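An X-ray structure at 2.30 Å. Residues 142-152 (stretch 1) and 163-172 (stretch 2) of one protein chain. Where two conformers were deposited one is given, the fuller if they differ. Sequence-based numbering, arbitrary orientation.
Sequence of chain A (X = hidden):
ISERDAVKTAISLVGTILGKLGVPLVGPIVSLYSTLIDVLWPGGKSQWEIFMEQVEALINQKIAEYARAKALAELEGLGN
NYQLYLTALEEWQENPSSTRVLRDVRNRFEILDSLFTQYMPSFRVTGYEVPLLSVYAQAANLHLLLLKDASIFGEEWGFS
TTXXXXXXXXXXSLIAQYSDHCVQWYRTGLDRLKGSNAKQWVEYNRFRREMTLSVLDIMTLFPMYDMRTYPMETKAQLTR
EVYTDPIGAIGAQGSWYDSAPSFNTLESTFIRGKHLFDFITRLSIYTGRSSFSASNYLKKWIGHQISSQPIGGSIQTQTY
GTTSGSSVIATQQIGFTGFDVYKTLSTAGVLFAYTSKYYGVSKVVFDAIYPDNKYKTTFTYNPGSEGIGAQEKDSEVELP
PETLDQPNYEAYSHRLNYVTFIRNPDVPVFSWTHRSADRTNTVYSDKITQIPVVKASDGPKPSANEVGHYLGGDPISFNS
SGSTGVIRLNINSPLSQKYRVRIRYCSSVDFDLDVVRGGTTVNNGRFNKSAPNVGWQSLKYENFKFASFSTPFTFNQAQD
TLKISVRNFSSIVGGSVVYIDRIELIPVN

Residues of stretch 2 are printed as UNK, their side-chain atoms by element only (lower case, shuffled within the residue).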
# COMPACT_ATOMS: atom_id res chain seq x y z
N LEU A 142 2.08 -13.22 10.75
CA LEU A 142 1.99 -13.71 12.11
C LEU A 142 3.28 -14.34 12.62
O LEU A 142 3.71 -14.06 13.77
CB LEU A 142 0.82 -14.69 12.25
CG LEU A 142 -0.57 -14.08 12.24
CD1 LEU A 142 -1.63 -15.20 12.28
CD2 LEU A 142 -0.79 -13.03 13.38
N HIS A 143 3.90 -15.16 11.77
CA HIS A 143 5.13 -15.88 12.11
C HIS A 143 6.29 -14.94 12.40
O HIS A 143 7.00 -15.13 13.38
CB HIS A 143 5.51 -16.91 11.03
CG HIS A 143 6.58 -17.86 11.48
ND1 HIS A 143 7.38 -18.56 10.60
CD2 HIS A 143 7.01 -18.20 12.72
CE1 HIS A 143 8.23 -19.30 11.28
NE2 HIS A 143 8.02 -19.10 12.58
N LEU A 144 6.47 -13.90 11.58
CA LEU A 144 7.50 -12.89 11.82
C LEU A 144 7.25 -12.00 13.04
O LEU A 144 8.21 -11.49 13.67
CB LEU A 144 7.64 -12.00 10.58
CG LEU A 144 8.00 -12.68 9.25
CD1 LEU A 144 8.02 -11.67 8.10
CD2 LEU A 144 9.35 -13.42 9.37
N LEU A 145 5.98 -11.75 13.37
CA LEU A 145 5.69 -11.00 14.59
C LEU A 145 6.02 -11.83 15.84
O LEU A 145 6.37 -11.27 16.90
CB LEU A 145 4.23 -10.63 14.64
CG LEU A 145 3.72 -9.49 13.77
CD1 LEU A 145 2.22 -9.67 13.61
CD2 LEU A 145 4.07 -8.13 14.47
N LEU A 146 5.88 -13.15 15.71
CA LEU A 146 6.12 -14.08 16.79
C LEU A 146 7.62 -14.10 17.09
O LEU A 146 8.05 -13.91 18.24
CB LEU A 146 5.65 -15.50 16.41
CG LEU A 146 5.81 -16.53 17.53
CD1 LEU A 146 4.80 -16.29 18.61
CD2 LEU A 146 5.67 -17.94 17.02
N LEU A 147 8.40 -14.29 16.04
CA LEU A 147 9.86 -14.23 16.13
C LEU A 147 10.37 -12.92 16.71
O LEU A 147 11.41 -12.89 17.37
CB LEU A 147 10.49 -14.55 14.78
CG LEU A 147 10.90 -16.02 14.47
CD1 LEU A 147 10.44 -17.11 15.47
CD2 LEU A 147 10.45 -16.37 13.10
N LYS A 148 9.64 -11.83 16.53
CA LYS A 148 10.02 -10.56 17.15
C LYS A 148 9.82 -10.52 18.69
O LYS A 148 10.56 -9.85 19.40
CB LYS A 148 9.30 -9.44 16.46
CG LYS A 148 9.22 -8.13 17.16
CD LYS A 148 8.13 -7.34 16.43
CE LYS A 148 7.46 -6.33 17.33
NZ LYS A 148 8.45 -5.24 17.69
N ASP A 149 8.84 -11.26 19.19
CA ASP A 149 8.68 -11.41 20.64
C ASP A 149 9.88 -12.10 21.29
O ASP A 149 10.32 -11.70 22.39
CB ASP A 149 7.41 -12.21 20.93
CG ASP A 149 6.19 -11.61 20.29
OD1 ASP A 149 6.23 -10.41 19.94
OD2 ASP A 149 5.21 -12.34 20.12
N ALA A 150 10.40 -13.12 20.61
CA ALA A 150 11.68 -13.73 20.99
C ALA A 150 12.78 -12.69 21.15
O ALA A 150 13.58 -12.81 22.07
CB ALA A 150 12.11 -14.77 19.97
N SER A 151 12.81 -11.68 20.29
CA SER A 151 13.78 -10.58 20.41
C SER A 151 13.56 -9.63 21.57
O SER A 151 14.51 -9.12 22.15
CB SER A 151 13.80 -9.76 19.12
OG SER A 151 14.66 -10.38 18.21
N ILE A 152 12.32 -9.36 21.88
CA ILE A 152 11.99 -8.43 22.97
C ILE A 152 11.92 -9.11 24.35
O ILE A 152 12.26 -8.49 25.35
CB ILE A 152 10.67 -7.70 22.68
CG1 ILE A 152 10.78 -6.98 21.32
CG2 ILE A 152 10.37 -6.65 23.74
CD1 ILE A 152 9.45 -6.79 20.66
N UNK A 163 20.03 -19.41 21.54
CA UNK A 163 18.62 -19.50 21.13
C UNK A 163 18.10 -18.18 20.53
O UNK A 163 17.53 -18.16 19.45
c UNK A 163 17.72 -19.95 22.30
N UNK A 164 18.35 -17.08 21.24
CA UNK A 164 17.92 -15.74 20.86
C UNK A 164 18.53 -15.31 19.52
O UNK A 164 17.81 -14.80 18.64
c UNK A 164 17.96 -13.27 21.55
c UNK A 164 18.22 -14.74 21.99
c UNK A 164 17.31 -15.08 23.18
c UNK A 164 17.69 -14.35 24.51
N UNK A 165 19.83 -15.53 19.36
CA UNK A 165 20.48 -15.28 18.08
C UNK A 165 19.96 -16.16 16.96
O UNK A 165 19.80 -15.69 15.86
o UNK A 165 22.09 -13.08 18.87
c UNK A 165 22.00 -15.41 18.20
c UNK A 165 22.64 -14.19 18.88
n UNK A 165 23.80 -14.41 19.49
N UNK A 166 19.70 -17.43 17.25
CA UNK A 166 19.12 -18.33 16.26
C UNK A 166 17.75 -17.84 15.77
O UNK A 166 17.47 -17.86 14.57
c UNK A 166 20.31 -20.47 16.95
c UNK A 166 18.98 -19.74 16.83
o UNK A 166 21.31 -20.07 16.31
n UNK A 166 20.34 -21.52 17.79
N UNK A 167 16.91 -17.39 16.72
CA UNK A 167 15.58 -16.85 16.43
C UNK A 167 15.70 -15.60 15.58
O UNK A 167 14.97 -15.43 14.61
c UNK A 167 13.81 -19.07 20.44
o UNK A 167 12.45 -21.06 20.27
c UNK A 167 13.43 -18.67 17.71
c UNK A 167 14.20 -17.75 18.42
c UNK A 167 14.81 -16.55 17.72
c UNK A 167 13.05 -19.96 19.69
c UNK A 167 14.38 -17.95 19.80
c UNK A 167 12.87 -19.77 18.32
N UNK A 168 16.65 -14.73 15.94
CA UNK A 168 16.91 -13.53 15.18
C UNK A 168 17.45 -13.82 13.77
O UNK A 168 17.02 -13.21 12.80
c UNK A 168 17.18 -9.19 14.38
c UNK A 168 18.04 -11.30 15.15
o UNK A 168 18.52 -7.81 12.95
c UNK A 168 19.38 -9.91 13.68
c UNK A 168 19.21 -11.08 14.41
c UNK A 168 18.37 -8.98 13.67
c UNK A 168 17.03 -10.34 15.11
c UNK A 168 17.84 -12.59 15.93
N UNK A 169 18.37 -14.77 13.65
CA UNK A 169 18.86 -15.14 12.34
C UNK A 169 17.79 -15.80 11.51
O UNK A 169 17.73 -15.61 10.32
o UNK A 169 21.50 -14.09 12.76
n UNK A 169 22.15 -15.93 13.84
c UNK A 169 20.12 -16.04 12.46
c UNK A 169 21.34 -15.27 13.03
N UNK A 170 16.93 -16.60 12.12
CA UNK A 170 15.84 -17.18 11.36
C UNK A 170 14.85 -16.10 10.92
O UNK A 170 14.35 -16.13 9.80
n UNK A 170 14.12 -20.65 13.34
n UNK A 170 11.83 -20.91 13.05
n UNK A 170 12.71 -20.74 15.17
c UNK A 170 12.89 -20.76 13.85
c UNK A 170 14.33 -19.26 11.29
c UNK A 170 14.39 -20.68 11.91
c UNK A 170 15.14 -18.28 12.16
N UNK A 171 14.57 -15.14 11.79
CA UNK A 171 13.66 -14.06 11.44
C UNK A 171 14.21 -13.30 10.22
O UNK A 171 13.44 -12.98 9.31
o UNK A 171 13.28 -10.39 13.66
c UNK A 171 13.38 -13.14 12.62
c UNK A 171 12.24 -10.94 13.29
c UNK A 171 12.26 -12.11 12.34
n UNK A 171 11.06 -10.54 13.69
N UNK A 172 15.51 -13.03 10.17
CA UNK A 172 16.10 -12.35 9.00
C UNK A 172 16.00 -13.20 7.75
O UNK A 172 15.70 -12.70 6.67
c UNK A 172 20.42 -11.93 10.50
c UNK A 172 17.79 -11.01 10.32
s UNK A 172 19.47 -10.42 10.15
c UNK A 172 17.57 -12.02 9.24
O HOH W 1 13.95 -8.94 15.84

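Position 163 carries a single side-chain carbon, and this CB comes no nearer to stretch 1 than 8.0 Å, at Ala150 CB; it is therefore Ala163. At position 164 four carbons fork at the first, one arm being two carbons long, and the one-carbon arm lies near the carbonyl oxygen of Ala150. This is Ile164, with CG2 4.4 Å from Ala150 O. Positions 165 and 166 each have two carbons, the second bearing one oxygen and one nitrogen, and neither reaches stretch 1. Both are asparagines, Asn165 and Asn166, with chi1 in the m well.

Position 167 has one carbon followed by a six-carbon ring with an oxygen; its CA-to-CB bond points toward stretch 1, and the ring touches Leu147 and Ala150, spanning two successive turns of the partner helix. This is Tyr167, with CD1 4.0 Å from Leu147 CD1 and CD2 3.9 Å from Ala150 CB; the small methyl of Ala150 meets the ring obliquely. The same atoms recur at position 168, again a six-carbon ring bearing an oxygen, but here the CA-to-CB bond points sideways and the ring touches Ser151. Tyr168, with chi1 t, brings CD2 to 3.9 Å from Ser151 OG, and its hydroxyl is hydrogen-bonded elsewhere in the structure.

Position 169 repeats the two carbons with a terminal oxygen and nitrogen, out of reach of stretch 1: Asn169. At position 170 three carbons lead to a nitrogen and then a carbon with two further nitrogens, which approach His143 and Leu147, the signature of Arg170. Its NH1 approaches the edge of the His143 ring, 4.2 Å from His143 NE2, while NH2 lies 4.3 Å from Leu147 CD1. Position 171 has three carbons, the third carrying one oxygen and one nitrogen; its CA-to-CB bond points toward stretch 1, and it touches Leu144, Leu147 and Lys148. It is Gln171. Its CB packs 3.9 Å from Leu147 CB, and its NE2 donates a hydrogen bond to Leu144 O (3.0 Å, 148°). Position 172 is an unbranched chain of two carbons, a sulfur and a carbon, and its CA-to-CB bond points away from stretch 1: Met172.

The two helices run roughly antiparallel, at 149°, with their axes 9.0 Å apart at closest approach. Leu147 and Gln171 come within 6.0 Å at their CA atoms, and the extended Gln171 side chain reaches across to the partner helix, where its NE2 meets Leu144 O. Leu144 O also accepts the backbone bond from Lys148 N (3.2 Å), so the amide is a second donor to an oxygen already used within the helix. A water also bridges the helices, donating to Gln171 OE1 (2.7 Å) and hydrogen-bonding Ser151 OG (2.9 Å). Apolar packing around Tyr167 completes the interface, which buries 474 Å² in total.

Stretch 2 163-172: AINNYYNRQM
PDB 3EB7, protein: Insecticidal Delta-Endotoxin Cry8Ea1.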